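Local coordinates for protein purine nucleosidase, (IunH-1) (Sulfolobus solfataricus, PDB 3T8J) that belongs to the nucleoside hydrolase family, whose fold here is a largely parallel beta-sheet flanked by helices, and binds a sodium ion, at residues I174-N177 and D181-M184. Residues are numbered along the deposited sequence; the frame is centred on the assembly and turned at random.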
ATOM      1  N   ILE A 174       4.695  -7.495  15.162  1.00 18.55           N
ATOM      2  CA  ILE A 174       4.277  -7.551  16.576  1.00 18.77           C
ATOM      3  C   ILE A 174       5.478  -7.785  17.504  1.00 19.38           C
ATOM      4  O   ILE A 174       5.656  -7.086  18.509  1.00 19.68           O
ATOM      5  CB  ILE A 174       3.201  -8.656  16.778  1.00 19.17           C
ATOM      6  CG1 ILE A 174       1.904  -8.215  16.114  1.00 19.43           C
ATOM      7  CG2 ILE A 174       2.978  -8.953  18.280  1.00 20.26           C
ATOM      8  CD1 ILE A 174       0.924  -9.421  15.891  1.00 20.94           C
ATOM      9  N   VAL A 175       6.351  -8.709  17.163  1.00 18.83           N
ATOM     10  CA  VAL A 175       7.492  -9.061  18.001  1.00 18.67           C
ATOM     11  C   VAL A 175       8.489  -7.887  18.093  1.00 19.97           C
ATOM     12  O   VAL A 175       8.979  -7.579  19.185  1.00 21.19           O
ATOM     13  CB  VAL A 175       8.149 -10.358  17.484  1.00 18.83           C
ATOM     14  CG1 VAL A 175       9.545 -10.565  18.062  1.00 19.82           C
ATOM     15  CG2 VAL A 175       7.228 -11.530  17.838  1.00 18.75           C
ATOM     16  N   PHE A 176       8.759  -7.248  16.949  1.00 20.28           N
ATOM     17  CA  PHE A 176       9.727  -6.151  16.902  1.00 20.79           C
ATOM     18  C   PHE A 176       9.201  -4.883  17.554  1.00 23.23           C
ATOM     19  O   PHE A 176      10.023  -4.015  17.872  1.00 25.93           O
ATOM     20  CB  PHE A 176      10.259  -5.927  15.472  1.00 20.70           C
ATOM     21  CG  PHE A 176      11.388  -6.830  15.108  1.00 20.83           C
ATOM     22  CD1 PHE A 176      11.148  -8.152  14.755  1.00 21.45           C
ATOM     23  CD2 PHE A 176      12.686  -6.388  15.093  1.00 21.87           C
ATOM     24  CE1 PHE A 176      12.183  -9.008  14.411  1.00 21.67           C
ATOM     25  CE2 PHE A 176      13.724  -7.243  14.784  1.00 23.18           C
ATOM     26  CZ  PHE A 176      13.465  -8.555  14.410  1.00 22.33           C
ATOM     27  N   ASN A 177       7.879  -4.759  17.736  1.00 22.72           N
ATOM     28  CA  ASN A 177       7.263  -3.576  18.363  0.50 23.60           C
ATOM     29  C   ASN A 177       6.974  -3.785  19.861  1.00 23.95           C
ATOM     30  O   ASN A 177       6.680  -2.815  20.578  1.00 24.55           O
ATOM     31  CB  ASN A 177       5.967  -3.235  17.620  0.50 23.93           C
ATOM     32  CG  ASN A 177       5.313  -1.971  18.108  0.50 26.63           C
ATOM     33  OD1 ASN A 177       5.871  -0.880  17.995  0.50 29.74           O
ATOM     34  ND2 ASN A 177       4.109  -2.109  18.653  0.50 28.57           N
ATOM     35  N   ASP A 181      14.111  -7.838  24.311  1.00 24.28           N
ATOM     36  CA  ASP A 181      15.553  -7.666  24.120  1.00 23.70           C
ATOM     37  C   ASP A 181      15.963  -8.603  22.985  1.00 23.63           C
ATOM     38  O   ASP A 181      16.097  -9.793  23.229  1.00 22.64           O
ATOM     39  CB  ASP A 181      16.287  -7.999  25.423  1.00 25.42           C
ATOM     40  CG  ASP A 181      17.788  -7.770  25.347  1.00 27.03           C
ATOM     41  OD1 ASP A 181      18.318  -7.595  24.227  1.00 28.93           O
ATOM     42  OD2 ASP A 181      18.465  -7.774  26.426  1.00 30.50           O
ATOM     43  N   ILE A 182      16.129  -8.052  21.789  1.00 21.85           N
ATOM     44  CA  ILE A 182      16.356  -8.818  20.551  1.00 21.28           C
ATOM     45  C   ILE A 182      17.771  -8.640  20.050  1.00 22.34           C
ATOM     46  O   ILE A 182      18.244  -7.494  19.915  1.00 23.22           O
ATOM     47  CB  ILE A 182      15.401  -8.343  19.436  1.00 20.18           C
ATOM     48  CG1 ILE A 182      13.955  -8.706  19.760  1.00 20.90           C
ATOM     49  CG2 ILE A 182      15.816  -8.935  18.061  1.00 20.18           C
ATOM     50  CD1 ILE A 182      12.919  -8.022  18.840  1.00 22.43           C
ATOM     51  N   THR A 183      18.434  -9.762  19.737  1.00 22.20           N
ATOM     52  CA  THR A 183      19.641  -9.773  18.931  1.00 23.11           C
ATOM     53  C   THR A 183      19.289 -10.570  17.664  1.00 22.35           C
ATOM     54  O   THR A 183      18.775 -11.666  17.768  1.00 22.85           O
ATOM     55  CB  THR A 183      20.863 -10.365  19.674  1.00 24.34           C
ATOM     56  OG1 THR A 183      21.247  -9.461  20.732  1.00 26.97           O
ATOM     57  CG2 THR A 183      22.035 -10.539  18.717  1.00 26.03           C
ATOM     58  N   MET A 184      19.535  -9.955  16.509  1.00 22.54           N
ATOM     59  CA  MET A 184      19.075 -10.453  15.196  1.00 22.61           C
ATOM     60  C   MET A 184      20.276 -10.799  14.319  1.00 23.15           C
ATOM     61  O   MET A 184      21.205 -10.012  14.169  1.00 23.08           O
ATOM     62  CB  MET A 184      18.243  -9.338  14.546  1.00 24.08           C
ATOM     63  CG  MET A 184      17.803  -9.527  13.203  1.00 28.19           C
ATOM     64  SD  MET A 184      17.078  -7.898  12.739  1.00 35.05           S
ATOM     65  CE  MET A 184      15.806  -8.688  11.991  1.00 31.02           C
TER
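Phe-176, in the last turn of helix 169-177, and Ile-182, at the start of strand 182-185, are the residues whose CA atoms come nearest, with the CA atom of Phe-176 8.0 Å from the CA atom of Ile-182. A short connection of three residues joins the segments, and no hydrogen bond links them; the contact is van der Waals packing, mostly between side chains. Strand alternation directs Ile-182 and Met-184 toward the helix, while Thr-183 serves the other face of the sheet, where Lys-143 and Glu-290 bind its hydroxyl.

Phenylalanine offers a flat apolar face, and the long gamma branch of Ile-182, with CG1 anti to its carbonyl carbon (chi1 -68°), carries the CD1 methyl over the ring centre, 4.1 Å from the Phe-176 centroid and 11° off the ring normal: a CH-pi contact. The same CD1 lies 4.0 Å from the carbonyl O of Val-175 and 4.3 Å from its CG1, a compact branched side chain suited to filling the flank. Met-184 approaches the ring obliquely. Its unbranched, flexible chain bends at chi3 (-138°), bringing CE to 3.4 Å from Phe-176 CZ, a tight fit, while SD stands 5.1 Å from the ring centroid in a Met-aromatic contact.

Ala-289 on strand 289-295 touches both Phe-176 and Ile-182, and Val-146 on strand 141-147 touches Ile-182. The packing joins a helix to the parallel strand that follows it in a beta-alpha-beta unit. Between these two segments burial and dispersion do the holding, whereas Asn-288 adds a directional bond to the Phe-176 carbonyl O at the helix end.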